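Local structure of lysyl oxidase (Pichia pastoris, 1W7C) at the interface of chains A and B. The protein oxidises primary amines, notably the side-chain amines of lysines, to aldehydes using a copper ion and a topaquinone cofactor made from one of its own tyrosines. Coordinates in Å, arbitrary orientation; residue numbers count along the deposited sequence, not the author numbering. Chains: chain A/B, Lysyl oxidase.

Contact 1: the interface of chains A and B. Residues chain A 285-288, 405; chain B 283-285.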
ATOM      1  N   LEU A 285      -8.372  -2.011  20.130  1.00 17.05           N
ATOM      2  CA  LEU A 285      -8.310  -3.428  19.892  1.00 18.32           C
ATOM      3  C   LEU A 285      -8.257  -4.201  21.232  1.00 17.62           C
ATOM      4  O   LEU A 285      -7.518  -3.862  22.133  1.00 19.65           O
ATOM      5  CB  LEU A 285      -7.040  -3.696  19.097  1.00 25.49           C
ATOM      6  CG  LEU A 285      -6.927  -4.994  18.374  1.00 25.21           C
ATOM      7  CD1 LEU A 285      -7.975  -5.038  17.248  1.00 30.83           C
ATOM      8  CD2 LEU A 285      -5.487  -5.091  17.845  1.00 32.68           C
ATOM      9  N   VAL A 286      -9.110  -5.204  21.376  1.00 17.87           N
ATOM     10  CA  VAL A 286      -9.092  -6.088  22.526  1.00 19.18           C
ATOM     11  C   VAL A 286      -9.057  -7.541  22.069  1.00 18.07           C
ATOM     12  O   VAL A 286      -9.419  -7.867  20.935  1.00 18.41           O
ATOM     13  CB  VAL A 286     -10.303  -5.847  23.456  1.00 21.93           C
ATOM     14  CG1 VAL A 286     -10.301  -4.427  23.938  1.00 25.27           C
ATOM     15  CG2 VAL A 286     -11.595  -6.173  22.758  1.00 22.89           C
ATOM     16  N   GLU A 287      -8.678  -8.395  23.022  1.00 18.83           N
ATOM     17  CA  GLU A 287      -8.608  -9.834  22.831  1.00 19.32           C
ATOM     18  C   GLU A 287      -9.627 -10.473  23.738  1.00 20.28           C
ATOM     19  O   GLU A 287      -9.316 -10.771  24.904  1.00 20.33           O
ATOM     20  CB  GLU A 287      -7.196 -10.332  23.150  1.00 18.22           C
ATOM     21  CG  GLU A 287      -6.244 -10.027  22.004  1.00 18.14           C
ATOM     22  CD  GLU A 287      -4.793 -10.366  22.247  1.00 18.83           C
ATOM     23  OE1 GLU A 287      -4.389 -10.626  23.397  1.00 18.51           O
ATOM     24  OE2 GLU A 287      -4.026 -10.295  21.279  1.00 18.26           O
ATOM     25  N   PRO A 288     -10.856 -10.677  23.256  1.00 19.73           N
ATOM     26  CA  PRO A 288     -11.918 -11.123  24.188  1.00 22.04           C
ATOM     27  C   PRO A 288     -11.644 -12.460  24.862  1.00 20.78           C
ATOM     28  O   PRO A 288     -12.141 -12.719  25.933  1.00 26.04           O
ATOM     29  CB  PRO A 288     -13.169 -11.254  23.305  1.00 25.85           C
ATOM     30  CG  PRO A 288     -12.841 -10.618  22.005  1.00 32.55           C
ATOM     31  CD  PRO A 288     -11.344 -10.552  21.867  1.00 23.18           C
ATOM     32  N   GLN A 405      -6.581  -7.160  14.025  1.00 14.89           N
ATOM     33  CA  GLN A 405      -7.711  -7.511  13.161  1.00 14.81           C
ATOM     34  C   GLN A 405      -7.679  -6.492  12.048  1.00 14.80           C
ATOM     35  O   GLN A 405      -7.956  -5.307  12.239  1.00 15.66           O
ATOM     36  CB  GLN A 405      -9.025  -7.445  13.935  1.00 16.03           C
ATOM     37  CG  GLN A 405     -10.225  -7.973  13.128  1.00 17.76           C
ATOM     38  CD  GLN A 405     -10.162  -9.452  12.843  1.00 15.39           C
ATOM     39  OE1 GLN A 405     -10.122  -9.867  11.681  1.00 17.81           O
ATOM     40  NE2 GLN A 405     -10.244 -10.266  13.909  1.00 17.10           N
TER
ATOM     41  N   PRO B 283      -9.077 -10.950  17.574  1.00 16.75           N
ATOM     42  CA  PRO B 283      -9.326  -9.652  18.231  1.00 18.29           C
ATOM     43  C   PRO B 283     -10.492  -8.866  17.656  1.00 15.59           C
ATOM     44  O   PRO B 283     -10.869  -9.053  16.485  1.00 17.66           O
ATOM     45  CB  PRO B 283      -7.990  -8.909  18.097  1.00 17.85           C
ATOM     46  CG  PRO B 283      -6.982  -9.997  17.880  1.00 21.13           C
ATOM     47  CD  PRO B 283      -7.705 -11.049  17.078  1.00 17.86           C
ATOM     48  N   ARG B 284     -11.017  -7.975  18.478  1.00 19.17           N
ATOM     49  CA  ARG B 284     -12.185  -7.150  18.173  1.00 19.87           C
ATOM     50  C   ARG B 284     -11.807  -5.693  18.429  1.00 18.90           C
ATOM     51  O   ARG B 284     -11.242  -5.366  19.456  1.00 19.72           O
ATOM     52  CB  ARG B 284     -13.369  -7.520  19.131  1.00 20.56           C
ATOM     53  CG  ARG B 284     -14.119  -8.799  18.742  1.00 24.00           C
ATOM     54  CD  ARG B 284     -15.125  -8.622  17.594  1.00 24.90           C
ATOM     55  NE  ARG B 284     -16.181  -7.681  17.991  1.00 22.87           N
ATOM     56  CZ  ARG B 284     -17.257  -7.964  18.698  1.00 24.63           C
ATOM     57  NH1 ARG B 284     -17.516  -9.206  19.060  1.00 25.54           N
ATOM     58  NH2 ARG B 284     -18.123  -7.008  18.999  1.00 23.91           N
ATOM     59  N   LEU B 285     -12.205  -4.813  17.528  1.00 17.05           N
ATOM     60  CA  LEU B 285     -12.256  -3.393  17.743  1.00 18.32           C
ATOM     61  C   LEU B 285     -13.499  -3.014  18.582  1.00 17.62           C
ATOM     62  O   LEU B 285     -14.596  -3.472  18.336  1.00 19.65           O
ATOM     63  CB  LEU B 285     -12.343  -2.732  16.375  1.00 25.49           C
ATOM     64  CG  LEU B 285     -12.004  -1.284  16.272  1.00 25.21           C
ATOM     65  CD1 LEU B 285     -10.509  -1.093  16.579  1.00 30.83           C
ATOM     66  CD2 LEU B 285     -12.378  -0.834  14.851  1.00 32.68           C
TER
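A:Val286 and B:Arg284 pair as a short antiparallel ladder. The amide N of A:Val286 donates to O of B:Arg284 at 2.9 Å, and N of B:Arg284 returns a bond of 2.9 Å to O of A:Val286. Round this backbone core the side chains meet at different angles. The isobutyl group of A:Leu285 slants past the CB corner of B:Pro283, its CD1 methyl 4.0 Å from that carbon. A:Pro288 lies at about a right angle to the aliphatic stem of B:Arg284, with the two CG atoms 3.9 Å apart. A:Gln405 curls round the proline carbonyl: CG stands anti to the backbone N (chi1 -173°) and the chain bends at chi2 (67°), which lets NE2 donate a hydrogen bond of 2.9 Å to O of B:Pro283 (163° at H). That oxygen lies close to the amide plane of the glutamine, and NE2 lies in the carbonyl plane. With an alanine here, O of B:Pro283 would probably lose its amide N-H donor and the CG and CD groups packed beside it. Strand 284-286 of each chain forms the ladder; because A:Leu285 bridges to B:Leu285, the two-fold axis of the dimer passes between them, while A:Gln405 reaches in from the end of strand 398-405.

Contact 2: the interface of chains A and B. Residues chain A 200, 434, 436-437, 439; chain B 413-414.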
ATOM      1  N   ASP A 200      14.123  19.768  20.782  1.00 20.73           N
ATOM      2  CA  ASP A 200      14.809  18.910  19.805  1.00 22.16           C
ATOM      3  C   ASP A 200      14.469  19.284  18.366  1.00 19.49           C
ATOM      4  O   ASP A 200      14.546  18.435  17.492  1.00 20.09           O
ATOM      5  CB  ASP A 200      14.455  17.420  20.064  0.70 28.93           C
ATOM      6  CG  ASP A 200      15.432  16.460  19.410  0.70 22.47           C
ATOM      7  OD1 ASP A 200      16.644  16.718  19.572  0.70 25.17           O
ATOM      8  OD2 ASP A 200      15.094  15.450  18.711  0.70 28.31           O
ATOM      9  N   THR A 434      14.380   5.669  16.744  1.00 14.88           N
ATOM     10  CA  THR A 434      14.502   7.107  16.658  1.00 14.55           C
ATOM     11  C   THR A 434      15.984   7.425  16.662  1.00 15.06           C
ATOM     12  O   THR A 434      16.681   7.233  17.657  1.00 16.97           O
ATOM     13  CB  THR A 434      13.825   7.809  17.832  1.00 16.43           C
ATOM     14  OG1 THR A 434      12.431   7.446  17.909  1.00 16.70           O
ATOM     15  CG2 THR A 434      13.919   9.304  17.613  1.00 17.18           C
ATOM     16  N   GLY A 436      18.327  10.341  16.170  1.00 18.94           N
ATOM     17  CA  GLY A 436      18.305  11.798  16.142  1.00 19.16           C
ATOM     18  C   GLY A 436      16.916  12.325  15.801  1.00 18.79           C
ATOM     19  O   GLY A 436      15.964  12.136  16.549  1.00 18.87           O
ATOM     20  N   ASN A 437      16.826  13.019  14.683  1.00 19.26           N
ATOM     21  CA  ASN A 437      15.588  13.651  14.230  1.00 19.13           C
ATOM     22  C   ASN A 437      14.542  12.686  13.637  1.00 18.62           C
ATOM     23  O   ASN A 437      13.364  12.996  13.632  1.00 20.07           O
ATOM     24  CB  ASN A 437      15.898  14.753  13.189  1.00 21.33           C
ATOM     25  CG  ASN A 437      16.710  14.245  12.007  1.00 22.33           C
ATOM     26  OD1 ASN A 437      17.817  13.735  12.186  1.00 25.41           O
ATOM     27  ND2 ASN A 437      16.190  14.433  10.784  1.00 23.43           N
ATOM     28  N   ASP A 439      12.326   9.182  13.072  0.60 15.88           N
ATOM     29  CA  ASP A 439      11.699   8.058  13.737  0.60 15.12           C
ATOM     30  C   ASP A 439      11.269   7.084  12.664  0.60 15.56           C
ATOM     31  O   ASP A 439      10.408   7.391  11.833  0.60 16.33           O
ATOM     32  CB  ASP A 439      10.476   8.491  14.512  0.60 14.86           C
ATOM     33  CG  ASP A 439      10.790   9.486  15.595  1.00 15.34           C
ATOM     34  OD1 ASP A 439      11.162  10.658  15.267  1.00 16.12           O
ATOM     35  OD2 ASP A 439      10.697   9.183  16.793  1.00 15.89           O
TER
ATOM     36  N   HIS B 413       7.559  11.554  17.854  1.00 15.85           N
ATOM     37  CA  HIS B 413       8.976  11.815  18.000  1.00 15.33           C
ATOM     38  C   HIS B 413       9.422  11.618  19.440  1.00 15.90           C
ATOM     39  O   HIS B 413       8.713  11.991  20.358  1.00 17.19           O
ATOM     40  CB  HIS B 413       9.388  13.220  17.484  1.00 16.35           C
ATOM     41  CG  HIS B 413      10.863  13.448  17.504  1.00 16.20           C
ATOM     42  ND1 HIS B 413      11.745  12.663  16.794  1.00 15.11           N
ATOM     43  CD2 HIS B 413      11.619  14.355  18.174  1.00 17.26           C
ATOM     44  CE1 HIS B 413      12.975  13.092  17.006  1.00 16.80           C
ATOM     45  NE2 HIS B 413      12.929  14.111  17.850  1.00 17.95           N
ATOM     46  N   THR B 414      10.634  11.099  19.600  1.00 16.09           N
ATOM     47  CA  THR B 414      11.317  11.046  20.892  1.00 15.91           C
ATOM     48  C   THR B 414      12.575  11.889  20.789  1.00 18.21           C
ATOM     49  O   THR B 414      13.411  11.670  19.937  1.00 18.74           O
ATOM     50  CB  THR B 414      11.671   9.600  21.262  1.00 17.46           C
ATOM     51  OG1 THR B 414      10.459   8.857  21.453  1.00 17.33           O
ATOM     52  CG2 THR B 414      12.463   9.509  22.544  1.00 19.14           C
TER
HETATM   53  O   HOH W   1      16.069  11.805  19.267  1.00 24.38           O
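B:His413 enters chain A between two aspartates, A:Asp439 and A:Asp200, and its ring is held at both nitrogens. Its CB lies 3.8 Å from OD1 of A:Asp439, and a chi1 of -174° swings the ring away from the backbone N and out of strand 411-415. CG also lies beside that OD1. ND1 donates to OD1 of A:Asp439 at 2.6 Å, an almost straight bond (177° at H) that uses the syn lone pair of that carboxylate oxygen. CE1 turns its C-H edge to O of A:Gly436 at 3.2 Å; O of A:Asn437 approaches the same carbon from off one face of the ring. CD2 faces OD2 of A:Asp200 at 3.7 Å, and at the far tip NE2 donates to that oxygen at 2.7 Å through its anti lone pair. Both acceptors lie in the ring plane, so the imidazole is fixed against rotation, yet the carboxylates differ: that of A:Asp200 is nearly coplanar with the ring, that of A:Asp439 steeply turned. Two such acceptors would be expected to favour an imidazolium. OG1 of A:Thr434 donates to OD2 of A:Asp439 at 2.7 Å from above the carboxylate plane, bracing it. A:Asn437 and A:Asp439 flank the topaquinone in the family's Asn-TPQ-Asp/Glu-Tyr motif, so the partner's histidine may steady the cofactor segment. A water links the backbones, 2.7 Å from O of A:Gly436 and 2.7 Å from O of B:Thr414.

Contact 3: the interface of chains A and B. Residues chain A 519, 521, 527-529; chain B 346, 352-353, 589.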
ATOM      1  N   TYR A 519      -5.958 -16.727 -34.268  1.00 20.32           N
ATOM      2  CA  TYR A 519      -6.377 -17.971 -33.642  1.00 20.68           C
ATOM      3  C   TYR A 519      -6.875 -18.969 -34.673  1.00 20.88           C
ATOM      4  O   TYR A 519      -7.434 -18.568 -35.708  1.00 24.22           O
ATOM      5  CB  TYR A 519      -7.525 -17.711 -32.677  1.00 21.82           C
ATOM      6  CG  TYR A 519      -7.166 -16.812 -31.509  1.00 19.85           C
ATOM      7  CD1 TYR A 519      -7.595 -15.476 -31.466  1.00 20.30           C
ATOM      8  CD2 TYR A 519      -6.443 -17.296 -30.434  1.00 19.55           C
ATOM      9  CE1 TYR A 519      -7.260 -14.665 -30.438  1.00 19.16           C
ATOM     10  CE2 TYR A 519      -6.090 -16.479 -29.376  1.00 20.61           C
ATOM     11  CZ  TYR A 519      -6.512 -15.162 -29.388  1.00 19.39           C
ATOM     12  OH  TYR A 519      -6.240 -14.341 -28.319  1.00 19.00           O
ATOM     13  N   TRP A 521      -9.413 -20.786 -34.596  1.00 22.48           N
ATOM     14  CA  TRP A 521     -10.865 -20.741 -34.699  1.00 23.15           C
ATOM     15  C   TRP A 521     -11.395 -19.484 -35.392  1.00 23.62           C
ATOM     16  O   TRP A 521     -12.606 -19.352 -35.595  1.00 23.59           O
ATOM     17  CB  TRP A 521     -11.517 -20.938 -33.329  1.00 22.93           C
ATOM     18  CG  TRP A 521     -10.898 -20.157 -32.180  1.00 23.02           C
ATOM     19  CD1 TRP A 521     -10.090 -20.643 -31.194  1.00 22.09           C
ATOM     20  CD2 TRP A 521     -11.072 -18.763 -31.906  1.00 20.71           C
ATOM     21  NE1 TRP A 521      -9.766 -19.638 -30.313  1.00 20.89           N
ATOM     22  CE2 TRP A 521     -10.350 -18.474 -30.729  1.00 19.82           C
ATOM     23  CE3 TRP A 521     -11.789 -17.733 -32.523  1.00 22.60           C
ATOM     24  CZ2 TRP A 521     -10.288 -17.196 -30.189  1.00 19.19           C
ATOM     25  CZ3 TRP A 521     -11.743 -16.472 -31.977  1.00 23.65           C
ATOM     26  CH2 TRP A 521     -10.981 -16.208 -30.841  1.00 21.23           C
ATOM     27  N   TYR A 527      -6.048 -10.359 -33.758  1.00 21.15           N
ATOM     28  CA  TYR A 527      -6.480  -9.850 -32.456  1.00 17.05           C
ATOM     29  C   TYR A 527      -5.252  -9.292 -31.746  1.00 18.81           C
ATOM     30  O   TYR A 527      -4.193  -9.917 -31.729  1.00 20.16           O
ATOM     31  CB  TYR A 527      -7.025 -10.982 -31.573  1.00 18.24           C
ATOM     32  CG  TYR A 527      -8.450 -11.437 -31.867  1.00 18.29           C
ATOM     33  CD1 TYR A 527      -8.738 -12.196 -32.989  1.00 23.31           C
ATOM     34  CD2 TYR A 527      -9.494 -11.128 -31.015  1.00 17.96           C
ATOM     35  CE1 TYR A 527     -10.049 -12.631 -33.235  1.00 23.71           C
ATOM     36  CE2 TYR A 527     -10.806 -11.558 -31.259  1.00 21.66           C
ATOM     37  CZ  TYR A 527     -11.066 -12.333 -32.348  1.00 20.50           C
ATOM     38  OH  TYR A 527     -12.344 -12.741 -32.600  1.00 22.07           O
ATOM     39  N   ASN A 528      -5.417  -8.146 -31.112  1.00 16.54           N
ATOM     40  CA  ASN A 528      -4.458  -7.647 -30.149  1.00 17.32           C
ATOM     41  C   ASN A 528      -4.902  -8.155 -28.778  1.00 17.21           C
ATOM     42  O   ASN A 528      -5.971  -7.792 -28.298  1.00 19.20           O
ATOM     43  CB  ASN A 528      -4.427  -6.125 -30.172  1.00 18.95           C
ATOM     44  CG  ASN A 528      -3.398  -5.536 -29.227  1.00 17.98           C
ATOM     45  OD1 ASN A 528      -3.735  -4.667 -28.461  1.00 18.39           O
ATOM     46  ND2 ASN A 528      -2.115  -5.910 -29.381  1.00 19.01           N
ATOM     47  N   THR A 529      -4.112  -9.043 -28.215  1.00 17.12           N
ATOM     48  CA  THR A 529      -4.388  -9.662 -26.940  1.00 17.48           C
ATOM     49  C   THR A 529      -3.194  -9.497 -26.027  1.00 16.65           C
ATOM     50  O   THR A 529      -2.331  -8.655 -26.285  1.00 17.00           O
ATOM     51  CB  THR A 529      -4.858 -11.110 -27.140  1.00 21.44           C
ATOM     52  OG1 THR A 529      -5.312 -11.675 -25.897  1.00 22.79           O
ATOM     53  CG2 THR A 529      -3.744 -11.994 -27.718  1.00 20.00           C
TER
ATOM     54  N   SER B 346      -6.862 -14.874 -23.867  1.00 16.49           N
ATOM     55  CA  SER B 346      -7.003 -16.330 -23.874  1.00 16.19           C
ATOM     56  C   SER B 346      -6.766 -16.907 -25.237  1.00 16.14           C
ATOM     57  O   SER B 346      -6.774 -16.195 -26.218  1.00 16.49           O
ATOM     58  CB  SER B 346      -8.437 -16.668 -23.474  1.00 16.91           C
ATOM     59  OG  SER B 346      -8.706 -18.056 -23.421  1.00 17.56           O
ATOM     60  N   GLN B 352     -11.339 -15.014 -24.543  1.00 15.78           N
ATOM     61  CA  GLN B 352     -10.721 -13.982 -25.373  1.00 15.68           C
ATOM     62  C   GLN B 352     -11.742 -12.888 -25.777  1.00 17.02           C
ATOM     63  O   GLN B 352     -11.339 -11.774 -26.079  1.00 19.32           O
ATOM     64  CB  GLN B 352     -10.005 -14.587 -26.582  1.00 17.21           C
ATOM     65  CG  GLN B 352      -9.414 -13.582 -27.565  1.00 17.57           C
ATOM     66  CD  GLN B 352      -8.447 -12.569 -26.927  1.00 15.89           C
ATOM     67  OE1 GLN B 352      -7.700 -12.878 -25.996  1.00 16.63           O
ATOM     68  NE2 GLN B 352      -8.477 -11.347 -27.443  1.00 17.47           N
ATOM     69  N   HIS B 353     -13.044 -13.215 -25.742  1.00 16.02           N
ATOM     70  CA  HIS B 353     -14.125 -12.289 -26.035  1.00 15.82           C
ATOM     71  C   HIS B 353     -14.806 -11.740 -24.787  1.00 15.61           C
ATOM     72  O   HIS B 353     -15.878 -11.169 -24.878  1.00 18.33           O
ATOM     73  CB  HIS B 353     -15.141 -12.955 -26.967  1.00 17.72           C
ATOM     74  CG  HIS B 353     -14.597 -13.199 -28.344  1.00 17.85           C
ATOM     75  ND1 HIS B 353     -14.406 -14.465 -28.859  1.00 18.24           N
ATOM     76  CD2 HIS B 353     -14.140 -12.331 -29.281  1.00 18.69           C
ATOM     77  CE1 HIS B 353     -13.886 -14.360 -30.073  1.00 18.94           C
ATOM     78  NE2 HIS B 353     -13.728 -13.077 -30.360  1.00 19.75           N
ATOM     79  N   ARG B 589     -10.986  -5.926 -30.007  1.00 16.49           N
ATOM     80  CA  ARG B 589     -12.231  -6.112 -30.779  1.00 17.70           C
ATOM     81  C   ARG B 589     -13.492  -6.110 -29.906  1.00 16.58           C
ATOM     82  O   ARG B 589     -14.593  -5.875 -30.395  1.00 18.24           O
ATOM     83  CB  ARG B 589     -12.164  -7.389 -31.603  1.00 18.78           C
ATOM     84  CG  ARG B 589     -11.201  -7.331 -32.773  1.00 18.71           C
ATOM     85  CD  ARG B 589     -11.073  -8.627 -33.502  1.00 20.23           C
ATOM     86  NE  ARG B 589     -10.112  -8.533 -34.583  1.00 23.17           N
ATOM     87  CZ  ARG B 589     -10.416  -8.127 -35.820  1.00 23.18           C
ATOM     88  NH1 ARG B 589     -11.658  -7.735 -36.101  1.00 30.50           N
ATOM     89  NH2 ARG B 589      -9.472  -8.085 -36.756  1.00 28.08           N
TER
HETATM   90  O   HOH W   2      -7.665  -8.778 -26.502  1.00 25.56           O
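The loop joining strands 504-518 and 526-536 of chain A, with the start of the second strand, lies against the 3-10 helix 351-353 of chain B and the loops carrying B:Ser346 and B:Arg589. A:Tyr527 is gripped from two directions. Its OH shares a hydrogen bond of 2.7 Å with NE2 of B:His353, lying in the imidazole plane, and the two rings meet edge to face (planes 66° apart). Over one face of the phenol sits CD of B:Arg589, 3.8 Å from the ring centroid, a CH-pi contact made by the arginine's extended stem. A:Trp521 meets the same histidine edge to face, CH2 3.5 Å from CE1. B:Gln352 slides past A:Tyr527 in the opposite direction, its amide perpendicular to the phenol ring and NE2 3.7 Å from CD2. Its chain bends at chi2 (55°) and presents OE1 to OG1 of A:Thr529 at 2.7 Å, while N of B:Ser346 holds the same oxygen at 3.0 Å. OH of A:Tyr519 makes a weak hydrogen bond to O of B:Ser346; OE1 of B:Gln352, 3.1 Å away, is a possible alternative acceptor. A water connects NE2 of that glutamine to O of A:Asn528. The site is where the tip of a beta-hairpin arm of chain A docks on chain B, as copper amine oxidase subunits embrace.

The three contacts share no residue and spread along the dimer: the C-alpha centres of contacts 1 and 2 lie about 30 Å apart, those of contacts 1 and 3 about 49 Å, and those of contacts 2 and 3 about 57 Å. Contact 1 marks the two-fold axis; contacts 2 and 3 recur with the chains exchanged. Strand 398-405 serves contact 1 from chain A and strand 411-415, next in sequence, contact 2 from chain B; by the two-fold each chain uses both. The centre of contact 2 lies about 11 Å from A:Asp358, the predicted catalytic base; the structure alone does not show whether the active sites influence each other.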